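PDB 2ZBA: trichothecene 3-O-acetyltransferase, which transfers an acetyl group from acetyl coenzyme A to the 3-hydroxyl of trichothecenes during the biosynthesis of these Fusarium mycotoxins. Local coordinates for residues G20-L25 with T360-L365; D218-K223 with L317-Y322; D302-M307 with S311-L316. All coordinates share one frame; numbering follows the deposited sequence.

Overall arrangement
Three neighbouring contacts lie near the place where coenzyme A and the T-2 trichothecene meet. Interactions 1 and 2 have centres about 11 Å apart, and Tyr361 CE2 touches Ile221 CD1 at 3.6 Å, joining helix 348-363 to the calcium-binding loop. Interaction 3 has its centre about 17 Å from each of the others. Leu316 packs on Gly20 and Leu25, while Leu317 O lies 2.9 Å from Met303 N, a probable hydrogen bond where strand 318-326 begins. Pro24 and Leu25 of interaction 1 line the trichothecene pocket, as do Gln318 and Met320 of interaction 2; Gln318 and Asp302, the latter in interaction 3, bind coenzyme A.

Interaction 1. Residues G20-L25 with T360-L365; sequences GQQPPL and TYMHGL. With ZBA (12,13-Epoxytrichothec-9-ene-3,4,8,15-tetrol-4,15-diacetate-8-isovalerate), chain F.
Met362, a selenomethionine, meets Gln22 with its methyl end, and the two side chains cross at about a right angle. The touching atoms are Met362 CE and Gln22 CG, 3.5 Å apart, with Met362 SE behind at 4.0 Å from the same CG. The selenomethionine runs out from its helix with chi2 nearly straight, then turns at SE (chi3 66°), which swings CE onto the backbone of the loop: CE lies 3.8 Å from Gln21 C. This is purely apolar contact, with no hydrogen bond between the segments, and all three touching residues are buried.

Gln22 presents its aliphatic part to the methyl, while its amide goes elsewhere, making weak hydrogen bonds to Leu373 N through OE1 and to Ile19 O through NE2. Gln21 sets out toward the helix at CB, then turns off, and its OE1 accepts from Ser82 N.

In the fold of this BAHD acyltransferase, the contact sets the last turn of helix 348-363 against the loop that enters the short helix 23-26, itself followed by strand 29-37 of the five-stranded sheet. Past His363 the long helix gives way to a turn in which Leu365 N bonds to Met362 O at 2.9 Å.

Further along the loop the chain reaches the trichothecene. Leu25 CD2 comes within 3.3 Å of the ligand's acetyl carbonyl oxygen O13, and Pro24 CB lies 3.6 Å from that oxygen. The same proline carbon also touches C47, a methyl of the isovalerate group. Leu25 leans as well on His165, the histidine of an HXXXD sequence like the signature of the BAHD superfamily; the hydroxyl of Tyr421 is hydrogen-bonded to the ligand.

Interaction 2. Residues D218-K223 with L317-Y322; sequences DHQIAK and LQNMTY. With CA (calcium ion), chain H; CA (calcium ion), chain G; COA (coenzyme A), chain E.
Tyr322 reaches from its strand to His219 and Gln220, and each part of its side chain finds a different partner. CB sits over the middle of the His219 imidazole, 3.4 Å from the ring centroid and 6° off its normal. Reciprocally, His219 CB lies over the phenol face, 3.5 Å from Tyr322 CD2. Each ring thus receives the other's methylene in a CH-pi contact; the ring planes are only 18° apart, but the side chains run past each other in opposite directions and the rings barely overlap.

Toward the tip, CE2 and CZ approach the amide of Gln220, whose chain runs extended beyond CG to the strand; the amide stands almost perpendicular to the phenol plane and meets the ring at its edge. Gln220 NE2 donates to Tyr322 OH at 2.9 Å with an N-H...O angle of 160°, and the hydroxyl in turn bonds to Leu373 O. NE2 also donates to Asn319 OD1 at 2.6 Å; the donor lies in the carbonyl plane of Asn319, though this bond is more bent than the one to the tyrosine. A water donates to Gln220 OE1 at 2.8 Å and accepts from Asn319 ND2, so both ends of the buried Gln220 amide are held. Met320 N steadies the Asn319 carbonyl, donating to OD1 at 2.8 Å.

Nearby, Asp218 shares OD1 between two calcium ions, and Ile221 O joins it on one at 2.2 Å, where Asp376 also binds. Gln318, on the same strand as Tyr322, belongs to both the coenzyme A and trichothecene pockets. Strand 318-326 is the edge of the seven-stranded sheet, paired with strand 294-302: Tyr322 packs there on Glu296 and Cys298, while Arg354 and Leu358 of helix 348-363 touch Tyr322 and Gln220 respectively.

Interaction 3. Residues D302-M307 with S311-L316; sequences DMRGPM and STYPGL. With COA (coenzyme A), chain E.
Arg304 reaches across to the backbone of Tyr313 and Gly315 in a turn beside the HXXXD motif of the BAHD superfamily, whose aspartate, Asp169, forms a salt bridge with Arg304 NH1. The arginine extends from the short helix 304-307 with its chain straight from CG to NE, bringing the guanidinium edge-on to the carbonyls of the following loop. NE and NH2 both grip Tyr313 O side-on, at 2.8 and 2.6 Å. The carbonyl oxygen lies close to the guanidinium plane, although NH2 stands above the carbonyl's own plane. NH2 has a second acceptor in Gly315 O at 2.9 Å, a more bent bond of 133°.

Tyr313 adds its ring: CD2 lies over one face of the guanidinium, 3.8 Å from Arg304 NH2, and the two planes are inclined at 49°. The phenol hydroxyl bonds to Asp17. Another part of the loop, Ser311 O, rests 3.6 Å from Arg304 CD.

The buried positive charge is probably balanced by two carboxylates, for NH1 also forms a salt bridge with Asp302 OD1. Together with the bonds to Tyr313 O and Gly315 O, these fix the rotation of the guanidinium; the carbonyl bonds tie the loop leading into strand 318-326 back to the helix.

Asp302 links this cluster to the cofactor, since its backbone N donates to coenzyme A O9P at 2.6 Å. Its OD1 makes the capping bond at the start of the helix, accepting from Arg304 N at 3.0 Å, and this donor and Arg304 NH1 approach OD1 from opposite faces of the carboxylate.

Interaction 1. Residues G20-L25 with T360-L365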
loop_
_atom_site.group_PDB
_atom_site.type_symbol
_atom_site.label_atom_id
_atom_site.label_comp_id
_atom_site.label_asym_id
_atom_site.label_seq_id
_atom_site.Cartn_x
_atom_site.Cartn_y
_atom_site.Cartn_z
ATOM N N GLY A 20 8.179 -0.873 12.235
ATOM C CA GLY A 20 7.020 -1.737 12.007
ATOM C C GLY A 20 6.353 -2.185 13.292
ATOM O O GLY A 20 5.334 -2.884 13.255
ATOM N N GLN A 21 6.939 -1.797 14.429
ATOM C CA GLN A 21 6.420 -2.173 15.741
ATOM C C GLN A 21 5.282 -1.283 16.213
ATOM O O GLN A 21 4.962 -1.282 17.398
ATOM C CB GLN A 21 7.524 -2.162 16.801
ATOM C CG GLN A 21 8.767 -2.923 16.448
ATOM C CD GLN A 21 8.797 -4.332 16.959
ATOM O OE1 GLN A 21 7.793 -4.881 17.385
ATOM N NE2 GLN A 21 9.955 -4.935 16.889
ATOM N N GLN A 22 4.678 -0.524 15.300
ATOM C CA GLN A 22 3.527 0.327 15.611
ATOM C C GLN A 22 2.283 -0.543 15.758
ATOM O O GLN A 22 1.982 -1.333 14.861
ATOM C CB GLN A 22 3.277 1.336 14.483
ATOM C CG GLN A 22 4.377 2.288 14.243
ATOM C CD GLN A 22 4.205 3.083 12.971
ATOM O OE1 GLN A 22 3.094 3.491 12.613
ATOM N NE2 GLN A 22 5.314 3.339 12.288
ATOM N N PRO A 23 1.526 -0.379 16.863
ATOM C CA PRO A 23 0.358 -1.250 17.009
ATOM C C PRO A 23 -0.648 -1.196 15.832
ATOM O O PRO A 23 -1.258 -2.212 15.548
ATOM C CB PRO A 23 -0.270 -0.800 18.346
ATOM C CG PRO A 23 0.861 -0.111 19.084
ATOM C CD PRO A 23 1.663 0.559 18.003
ATOM N N PRO A 24 -0.818 -0.035 15.145
ATOM C CA PRO A 24 -1.670 -0.121 13.940
ATOM C C PRO A 24 -1.174 -1.100 12.849
ATOM O O PRO A 24 -1.976 -1.845 12.284
ATOM C CB PRO A 24 -1.678 1.316 13.387
ATOM C CG PRO A 24 -1.202 2.192 14.493
ATOM C CD PRO A 24 -0.335 1.342 15.381
ATOM N N LEU A 25 0.122 -1.086 12.548
ATOM C CA LEU A 25 0.682 -1.948 11.502
ATOM C C LEU A 25 0.533 -3.415 11.864
ATOM O O LEU A 25 0.428 -4.278 10.988
ATOM C CB LEU A 25 2.156 -1.616 11.231
ATOM C CG LEU A 25 2.423 -0.203 10.703
ATOM C CD1 LEU A 25 3.912 0.086 10.599
ATOM C CD2 LEU A 25 1.715 0.027 9.369
ATOM N N THR A 360 14.548 6.003 16.446
ATOM C CA THR A 360 15.214 6.214 17.739
ATOM C C THR A 360 14.180 6.352 18.856
ATOM O O THR A 360 14.275 5.677 19.873
ATOM C CB THR A 360 16.145 7.427 17.703
ATOM O OG1 THR A 360 17.004 7.297 16.583
ATOM C CG2 THR A 360 17.035 7.513 18.979
ATOM N N TYR A 361 13.191 7.209 18.632
ATOM C CA TYR A 361 12.115 7.467 19.603
ATOM C C TYR A 361 11.359 6.194 19.986
ATOM O O TYR A 361 11.130 5.925 21.172
ATOM C CB TYR A 361 11.163 8.531 19.053
ATOM C CG TYR A 361 9.960 8.825 19.927
ATOM C CD1 TYR A 361 10.109 9.400 21.199
ATOM C CD2 TYR A 361 8.684 8.539 19.480
ATOM C CE1 TYR A 361 9.008 9.661 22.003
ATOM C CE2 TYR A 361 7.572 8.794 20.271
ATOM C CZ TYR A 361 7.744 9.363 21.527
ATOM O OH TYR A 361 6.633 9.614 22.290
HETATM N N MSE A 362 10.998 5.393 18.982
HETATM C CA MSE A 362 10.270 4.156 19.218
HETATM C C MSE A 362 11.102 3.101 19.936
HETATM O O MSE A 362 10.604 2.429 20.839
HETATM C CB MSE A 362 9.738 3.601 17.894
HETATM C CG MSE A 362 8.632 4.435 17.237
HETATM SE SE MSE A 362 7.922 3.502 15.661
HETATM C CE MSE A 362 7.145 2.068 16.446
ATOM N N HIS A 363 12.357 2.949 19.530
ATOM C CA HIS A 363 13.282 2.023 20.168
ATOM C C HIS A 363 13.290 2.174 21.693
ATOM O O HIS A 363 13.270 1.176 22.435
ATOM C CB HIS A 363 14.695 2.200 19.590
ATOM C CG HIS A 363 15.705 1.245 20.156
ATOM N ND1 HIS A 363 15.751 -0.089 19.809
ATOM C CD2 HIS A 363 16.707 1.433 21.048
ATOM C CE1 HIS A 363 16.740 -0.679 20.455
ATOM N NE2 HIS A 363 17.330 0.220 21.221
ATOM N N GLY A 364 13.290 3.423 22.144
ATOM C CA GLY A 364 13.344 3.738 23.556
ATOM C C GLY A 364 12.008 3.882 24.236
ATOM O O GLY A 364 11.975 4.163 25.434
ATOM N N LEU A 365 10.918 3.656 23.491
ATOM C CA LEU A 365 9.549 3.793 24.013
ATOM C C LEU A 365 8.853 2.435 24.267
ATOM O O LEU A 365 8.506 1.745 23.305
ATOM C CB LEU A 365 8.708 4.607 23.021
ATOM C CG LEU A 365 7.498 5.373 23.516
ATOM C CD1 LEU A 365 7.965 6.484 24.432
ATOM C CD2 LEU A 365 6.697 5.939 22.346
HETATM O O18 ZBA F . -5.756 4.560 8.122
HETATM C C44 ZBA F . -5.388 3.609 8.766
HETATM C C45 ZBA F . -5.373 3.492 10.247
HETATM C C46 ZBA F . -5.755 2.173 10.791
HETATM C C48 ZBA F . -7.060 1.581 10.610
HETATM C C47 ZBA F . -4.853 1.314 11.603
HETATM O O17 ZBA F . -4.940 2.524 8.135
HETATM C C31 ZBA F . -4.616 2.546 6.711
HETATM C C30 ZBA F . -3.391 3.406 6.445
HETATM C C32 ZBA F . -4.529 1.113 6.292
HETATM C C39 ZBA F . -5.782 0.320 6.508
HETATM C C33 ZBA F . -3.431 0.626 5.756
HETATM C C34 ZBA F . -2.219 1.442 5.464
HETATM O O10 ZBA F . -2.322 1.920 4.070
HETATM C C29 ZBA F . -1.994 2.693 6.391
HETATM C C38 ZBA F . -1.593 2.203 7.799
HETATM O O12 ZBA F . -1.934 3.205 8.786
HETATM C C40 ZBA F . -1.293 3.145 9.951
HETATM C C41 ZBA F . -1.795 4.178 10.905
HETATM O O13 ZBA F . -0.454 2.400 10.211
HETATM C C28 ZBA F . -0.843 3.638 5.772
HETATM C C37 ZBA F . -0.513 4.817 6.729
HETATM C C35 ZBA F . -1.318 4.083 4.377
HETATM C C25 ZBA F . -1.306 2.828 3.602
HETATM C C36 ZBA F . -2.037 5.279 4.020
HETATM O O11 ZBA F . -0.641 5.148 3.704
HETATM C C27 ZBA F . 0.432 2.790 5.323
HETATM C C26 ZBA F . 0.140 2.463 3.867
HETATM O O16 ZBA F . 0.392 1.130 3.503
HETATM O O14 ZBA F . 1.732 3.451 5.407
#

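Interaction 2. Residues D218-K223 with L317-Y322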
loop_
_atom_site.group_PDB
_atom_site.type_symbol
_atom_site.label_atom_id
_atom_site.label_comp_id
_atom_site.label_asym_id
_atom_site.label_seq_id
_atom_site.Cartn_x
_atom_site.Cartn_y
_atom_site.Cartn_z
ATOM N N ASP A 218 5.773 15.358 15.814
ATOM C CA ASP A 218 4.407 15.803 16.109
ATOM C C ASP A 218 3.349 15.060 15.256
ATOM O O ASP A 218 2.415 14.468 15.808
ATOM C CB ASP A 218 4.296 17.312 15.943
ATOM C CG ASP A 218 2.858 17.824 16.024
ATOM O OD1 ASP A 218 1.955 17.194 16.628
ATOM O OD2 ASP A 218 2.633 18.916 15.500
ATOM N N HIS A 219 3.527 15.044 13.943
ATOM C CA HIS A 219 2.556 14.377 13.044
ATOM C C HIS A 219 2.375 12.878 13.284
ATOM O O HIS A 219 1.411 12.263 12.773
ATOM C CB HIS A 219 2.959 14.539 11.584
ATOM C CG HIS A 219 2.890 15.935 11.068
ATOM N ND1 HIS A 219 1.700 16.604 10.871
ATOM C CD2 HIS A 219 3.864 16.761 10.622
ATOM C CE1 HIS A 219 1.948 17.801 10.369
ATOM N NE2 HIS A 219 3.254 17.918 10.208
ATOM N N GLN A 220 3.308 12.283 14.015
ATOM C CA GLN A 220 3.229 10.843 14.307
ATOM C C GLN A 220 2.961 10.519 15.773
ATOM O O GLN A 220 3.049 9.368 16.164
ATOM C CB GLN A 220 4.449 10.098 13.748
ATOM C CG GLN A 220 4.698 10.505 12.283
ATOM C CD GLN A 220 5.994 9.996 11.705
ATOM O OE1 GLN A 220 7.010 9.973 12.373
ATOM N NE2 GLN A 220 5.972 9.648 10.418
ATOM N N ILE A 221 2.586 11.528 16.561
ATOM C CA ILE A 221 2.214 11.327 17.976
ATOM C C ILE A 221 0.909 12.053 18.295
ATOM O O ILE A 221 0.754 13.216 17.914
ATOM C CB ILE A 221 3.327 11.795 18.969
ATOM C CG1 ILE A 221 4.648 11.066 18.685
ATOM C CG2 ILE A 221 2.889 11.523 20.450
ATOM C CD1 ILE A 221 5.901 11.817 19.156
ATOM N N ALA A 222 -0.016 11.356 18.969
ATOM C CA ALA A 222 -1.325 11.894 19.419
ATOM C C ALA A 222 -1.782 10.918 20.533
ATOM O O ALA A 222 -1.289 9.812 20.528
ATOM C CB ALA A 222 -2.299 11.975 18.252
ATOM N N LYS A 223 -2.712 11.186 21.460
ATOM C CA LYS A 223 -4.071 11.781 21.348
ATOM C C LYS A 223 -5.025 10.639 21.698
ATOM O O LYS A 223 -4.577 9.519 21.998
ATOM C CB LYS A 223 -4.442 12.306 19.961
ATOM N N LEU A 317 9.884 -0.352 5.606
ATOM C CA LEU A 317 10.805 0.749 5.541
ATOM C C LEU A 317 10.103 1.869 4.790
ATOM O O LEU A 317 10.328 2.105 3.605
ATOM C CB LEU A 317 12.115 0.306 4.864
ATOM C CG LEU A 317 13.229 1.348 4.834
ATOM C CD1 LEU A 317 13.276 2.207 6.143
ATOM C CD2 LEU A 317 14.547 0.690 4.550
ATOM N N GLN A 318 9.232 2.547 5.519
ATOM C CA GLN A 318 8.301 3.492 4.955
ATOM C C GLN A 318 8.213 4.637 5.949
ATOM O O GLN A 318 8.478 4.442 7.143
ATOM C CB GLN A 318 6.946 2.794 4.837
ATOM C CG GLN A 318 5.835 3.576 4.173
ATOM C CD GLN A 318 4.562 2.752 4.050
ATOM O OE1 GLN A 318 4.227 2.280 2.958
ATOM N NE2 GLN A 318 3.865 2.543 5.173
ATOM N N ASN A 319 7.886 5.826 5.451
ATOM C CA ASN A 319 7.458 6.932 6.289
ATOM C C ASN A 319 6.394 7.673 5.495
ATOM O O ASN A 319 5.945 7.181 4.456
ATOM C CB ASN A 319 8.660 7.838 6.612
ATOM C CG ASN A 319 8.482 8.623 7.904
ATOM O OD1 ASN A 319 7.364 8.821 8.383
ATOM N ND2 ASN A 319 9.594 9.085 8.467
HETATM N N MSE A 320 5.985 8.842 5.970
HETATM C CA MSE A 320 5.053 9.674 5.259
HETATM C C MSE A 320 5.612 11.088 5.259
HETATM O O MSE A 320 6.446 11.448 6.095
HETATM C CB MSE A 320 3.663 9.626 5.909
HETATM C CG MSE A 320 2.980 8.222 5.905
HETATM SE SE MSE A 320 1.081 8.333 6.305
HETATM C CE MSE A 320 0.348 8.077 4.497
ATOM N N THR A 321 5.170 11.891 4.311
ATOM C CA THR A 321 5.384 13.320 4.395
ATOM C C THR A 321 4.024 13.958 4.730
ATOM O O THR A 321 2.955 13.454 4.327
ATOM C CB THR A 321 6.043 13.908 3.108
ATOM O OG1 THR A 321 5.170 13.748 1.981
ATOM C CG2 THR A 321 7.395 13.218 2.822
ATOM N N TYR A 322 4.071 15.058 5.467
ATOM C CA TYR A 322 2.871 15.723 5.955
ATOM C C TYR A 322 2.797 17.155 5.472
ATOM O O TYR A 322 3.801 17.858 5.397
ATOM C CB TYR A 322 2.832 15.654 7.475
ATOM C CG TYR A 322 2.950 14.238 7.981
ATOM C CD1 TYR A 322 1.845 13.383 7.981
ATOM C CD2 TYR A 322 4.179 13.731 8.422
ATOM C CE1 TYR A 322 1.966 12.044 8.429
ATOM C CE2 TYR A 322 4.299 12.406 8.871
ATOM C CZ TYR A 322 3.189 11.577 8.881
ATOM O OH TYR A 322 3.317 10.279 9.330
HETATM CA CA CA H . 0.554 15.220 17.137
HETATM CA CA CA G . 0.123 18.782 15.984
HETATM N N1A COA E . 14.347 16.570 -13.390
HETATM C C2A COA E . 13.132 16.317 -14.007
HETATM N N3A COA E . 12.412 15.183 -13.658
HETATM C C4A COA E . 12.883 14.321 -12.711
HETATM C C5A COA E . 14.107 14.565 -12.090
HETATM C C6A COA E . 14.846 15.704 -12.436
HETATM N N6A COA E . 16.067 15.902 -11.930
HETATM N N7A COA E . 14.329 13.560 -11.211
HETATM C C8A COA E . 13.286 12.697 -11.268
HETATM N N9A COA E . 12.379 13.156 -12.188
HETATM C C1B COA E . 11.046 12.581 -12.482
HETATM C C2B COA E . 11.152 11.273 -13.259
HETATM O O2B COA E . 11.227 11.511 -14.648
HETATM C C3B COA E . 9.893 10.552 -12.813
HETATM O O3B COA E . 8.812 11.244 -13.379
HETATM P P3B COA E . 7.555 10.582 -14.143
HETATM O O7A COA E . 7.079 9.410 -13.310
HETATM O O8A COA E . 7.969 10.052 -15.488
HETATM O O9A COA E . 6.541 11.679 -14.201
HETATM C C4B COA E . 9.821 10.936 -11.349
HETATM O O4B COA E . 10.334 12.256 -11.290
HETATM C C5B COA E . 10.600 10.057 -10.384
HETATM O O5B COA E . 10.553 10.728 -9.130
HETATM P P1A COA E . 10.411 9.912 -7.747
HETATM O O1A COA E . 11.538 8.942 -7.580
HETATM O O2A COA E . 10.212 10.824 -6.560
HETATM O O3A COA E . 9.109 8.946 -7.912
HETATM P P2A COA E . 7.557 9.392 -7.915
HETATM O O4A COA E . 6.900 8.671 -9.071
HETATM O O5A COA E . 7.309 10.881 -7.901
HETATM O O6A COA E . 6.955 8.830 -6.539
HETATM C CBP COA E . 6.712 8.751 -4.145
HETATM C CCP COA E . 6.994 9.627 -5.364
HETATM C CDP COA E . 5.198 8.548 -4.094
HETATM C CEP COA E . 7.216 9.482 -2.889
HETATM C CAP COA E . 7.425 7.410 -4.338
HETATM O OAP COA E . 8.829 7.606 -4.422
HETATM C C9P COA E . 7.144 6.372 -3.276
HETATM O O9P COA E . 7.882 6.391 -2.090
HETATM N N8P COA E . 6.236 5.425 -3.517
HETATM C C7P COA E . 5.925 4.408 -2.516
HETATM C C6P COA E . 4.907 4.887 -1.480
HETATM C C5P COA E . 4.614 3.768 -0.494
HETATM O O5P COA E . 5.452 3.438 0.381
HETATM N N4P COA E . 3.437 3.162 -0.597
HETATM C C3P COA E . 3.325 1.752 -0.232
HETATM C C2P COA E . 2.350 1.515 0.917
HETATM S S1P COA E . 2.753 0.092 1.977
HETATM O O HOH W 1 9.359 10.528 10.963
HETATM O O HOH W 2 0.093 20.766 14.940
HETATM O O HOH W 3 -2.270 18.658 15.239
HETATM O O HOH W 4 0.399 18.110 13.877
HETATM O O HOH W 5 1.721 15.832 19.234
#

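Interaction 3. Residues D302-M307 with S311-L316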
loop_
_atom_site.group_PDB
_atom_site.type_symbol
_atom_site.label_atom_id
_atom_site.label_comp_id
_atom_site.label_asym_id
_atom_site.label_seq_id
_atom_site.Cartn_x
_atom_site.Cartn_y
_atom_site.Cartn_z
ATOM N N ASP A 302 8.391 5.366 0.270
ATOM C CA ASP A 302 9.391 4.329 0.392
ATOM C C ASP A 302 10.729 4.911 0.891
ATOM O O ASP A 302 11.338 5.747 0.219
ATOM C CB ASP A 302 9.567 3.662 -0.979
ATOM C CG ASP A 302 10.621 2.588 -0.983
ATOM O OD1 ASP A 302 11.027 2.149 0.101
ATOM O OD2 ASP A 302 11.043 2.185 -2.093
HETATM N N MSE A 303 11.194 4.427 2.046
HETATM C CA MSE A 303 12.451 4.908 2.637
HETATM C C MSE A 303 13.702 4.146 2.204
HETATM O O MSE A 303 14.785 4.445 2.682
HETATM C CB MSE A 303 12.375 4.934 4.170
HETATM C CG MSE A 303 11.567 6.101 4.717
HETATM SE SE MSE A 303 12.196 7.762 3.980
HETATM C CE MSE A 303 14.075 7.723 4.760
ATOM N N ARG A 304 13.562 3.166 1.307
ATOM C CA ARG A 304 14.707 2.333 0.901
ATOM C C ARG A 304 15.819 3.143 0.214
ATOM O O ARG A 304 16.961 3.078 0.625
ATOM C CB ARG A 304 14.255 1.167 0.009
ATOM C CG ARG A 304 13.651 -0.005 0.749
ATOM C CD ARG A 304 12.703 -0.774 -0.179
ATOM N NE ARG A 304 12.078 -1.879 0.530
ATOM C CZ ARG A 304 11.054 -1.760 1.372
ATOM N NH1 ARG A 304 10.499 -0.584 1.600
ATOM N NH2 ARG A 304 10.577 -2.834 1.972
ATOM N N GLY A 305 15.466 3.911 -0.816
ATOM C CA GLY A 305 16.394 4.815 -1.512
ATOM C C GLY A 305 17.151 5.801 -0.625
ATOM O O GLY A 305 18.376 5.714 -0.509
ATOM N N PRO A 306 16.423 6.726 0.029
ATOM C CA PRO A 306 17.021 7.659 0.978
ATOM C C PRO A 306 17.853 7.000 2.096
ATOM O O PRO A 306 18.885 7.550 2.490
ATOM C CB PRO A 306 15.802 8.402 1.553
ATOM C CG PRO A 306 14.766 8.307 0.482
ATOM C CD PRO A 306 14.972 6.958 -0.127
HETATM N N MSE A 307 17.429 5.838 2.602
HETATM C CA MSE A 307 18.207 5.138 3.651
HETATM C C MSE A 307 19.483 4.452 3.153
HETATM O O MSE A 307 20.311 4.019 3.957
HETATM C CB MSE A 307 17.355 4.095 4.392
HETATM C CG MSE A 307 16.382 4.640 5.426
HETATM SE SE MSE A 307 17.098 5.975 6.713
HETATM C CE MSE A 307 18.490 5.116 7.299
ATOM N N SER A 311 16.402 -1.595 -2.932
ATOM C CA SER A 311 14.992 -1.550 -3.327
ATOM C C SER A 311 14.287 -2.908 -3.132
ATOM O O SER A 311 13.065 -2.976 -3.044
ATOM C CB SER A 311 14.890 -1.141 -4.780
ATOM O OG SER A 311 15.430 -2.181 -5.583
ATOM N N THR A 312 15.062 -3.983 -3.025
ATOM C CA THR A 312 14.494 -5.325 -2.870
ATOM C C THR A 312 14.333 -5.780 -1.398
ATOM O O THR A 312 13.851 -6.886 -1.129
ATOM C CB THR A 312 15.304 -6.348 -3.687
ATOM O OG1 THR A 312 15.397 -5.883 -5.044
ATOM N N TYR A 313 14.735 -4.924 -0.461
ATOM C CA TYR A 313 14.523 -5.164 0.975
ATOM C C TYR A 313 13.028 -5.442 1.238
ATOM O O TYR A 313 12.176 -4.612 0.882
ATOM C CB TYR A 313 15.003 -3.947 1.785
ATOM C CG TYR A 313 14.784 -4.061 3.269
ATOM C CD1 TYR A 313 15.562 -4.931 4.034
ATOM C CD2 TYR A 313 13.784 -3.307 3.919
ATOM C CE1 TYR A 313 15.363 -5.059 5.397
ATOM C CE2 TYR A 313 13.591 -3.423 5.306
ATOM C CZ TYR A 313 14.393 -4.310 6.024
ATOM O OH TYR A 313 14.237 -4.469 7.378
ATOM N N PRO A 314 12.712 -6.607 1.854
ATOM C CA PRO A 314 11.341 -7.101 2.021
ATOM C C PRO A 314 10.582 -6.606 3.264
ATOM O O PRO A 314 9.409 -6.955 3.443
ATOM C CB PRO A 314 11.545 -8.614 2.106
ATOM C CG PRO A 314 12.900 -8.787 2.724
ATOM C CD PRO A 314 13.702 -7.560 2.399
ATOM N N GLY A 315 11.237 -5.792 4.097
ATOM C CA GLY A 315 10.693 -5.406 5.379
ATOM C C GLY A 315 9.752 -4.233 5.310
ATOM O O GLY A 315 9.135 -3.973 4.274
ATOM N N LEU A 316 9.597 -3.554 6.439
ATOM C CA LEU A 316 8.819 -2.324 6.484
ATOM C C LEU A 316 9.791 -1.160 6.656
ATOM O O LEU A 316 10.422 -1.007 7.708
ATOM C CB LEU A 316 7.767 -2.320 7.605
ATOM C CG LEU A 316 7.052 -0.951 7.553
ATOM C CD1 LEU A 316 5.577 -1.009 7.354
ATOM C CD2 LEU A 316 7.441 -0.022 8.706
HETATM N N1A COA E . 14.347 16.570 -13.390
HETATM C C2A COA E . 13.132 16.317 -14.007
HETATM N N3A COA E . 12.412 15.183 -13.658
HETATM C C4A COA E . 12.883 14.321 -12.711
HETATM C C5A COA E . 14.107 14.565 -12.090
HETATM C C6A COA E . 14.846 15.704 -12.436
HETATM N N6A COA E . 16.067 15.902 -11.930
HETATM N N7A COA E . 14.329 13.560 -11.211
HETATM C C8A COA E . 13.286 12.697 -11.268
HETATM N N9A COA E . 12.379 13.156 -12.188
HETATM C C1B COA E . 11.046 12.581 -12.482
HETATM C C2B COA E . 11.152 11.273 -13.259
HETATM O O2B COA E . 11.227 11.511 -14.648
HETATM C C3B COA E . 9.893 10.552 -12.813
HETATM O O3B COA E . 8.812 11.244 -13.379
HETATM P P3B COA E . 7.555 10.582 -14.143
HETATM O O7A COA E . 7.079 9.410 -13.310
HETATM O O8A COA E . 7.969 10.052 -15.488
HETATM O O9A COA E . 6.541 11.679 -14.201
HETATM C C4B COA E . 9.821 10.936 -11.349
HETATM O O4B COA E . 10.334 12.256 -11.290
HETATM C C5B COA E . 10.600 10.057 -10.384
HETATM O O5B COA E . 10.553 10.728 -9.130
HETATM P P1A COA E . 10.411 9.912 -7.747
HETATM O O1A COA E . 11.538 8.942 -7.580
HETATM O O2A COA E . 10.212 10.824 -6.560
HETATM O O3A COA E . 9.109 8.946 -7.912
HETATM P P2A COA E . 7.557 9.392 -7.915
HETATM O O4A COA E . 6.900 8.671 -9.071
HETATM O O5A COA E . 7.309 10.881 -7.901
HETATM O O6A COA E . 6.955 8.830 -6.539
HETATM C CBP COA E . 6.712 8.751 -4.145
HETATM C CCP COA E . 6.994 9.627 -5.364
HETATM C CDP COA E . 5.198 8.548 -4.094
HETATM C CEP COA E . 7.216 9.482 -2.889
HETATM C CAP COA E . 7.425 7.410 -4.338
HETATM O OAP COA E . 8.829 7.606 -4.422
HETATM C C9P COA E . 7.144 6.372 -3.276
HETATM O O9P COA E . 7.882 6.391 -2.090
HETATM N N8P COA E . 6.236 5.425 -3.517
HETATM C C7P COA E . 5.925 4.408 -2.516
HETATM C C6P COA E . 4.907 4.887 -1.480
HETATM C C5P COA E . 4.614 3.768 -0.494
HETATM O O5P COA E . 5.452 3.438 0.381
HETATM N N4P COA E . 3.437 3.162 -0.597
HETATM C C3P COA E . 3.325 1.752 -0.232
HETATM C C2P COA E . 2.350 1.515 0.917
HETATM S S1P COA E . 2.753 0.092 1.977
#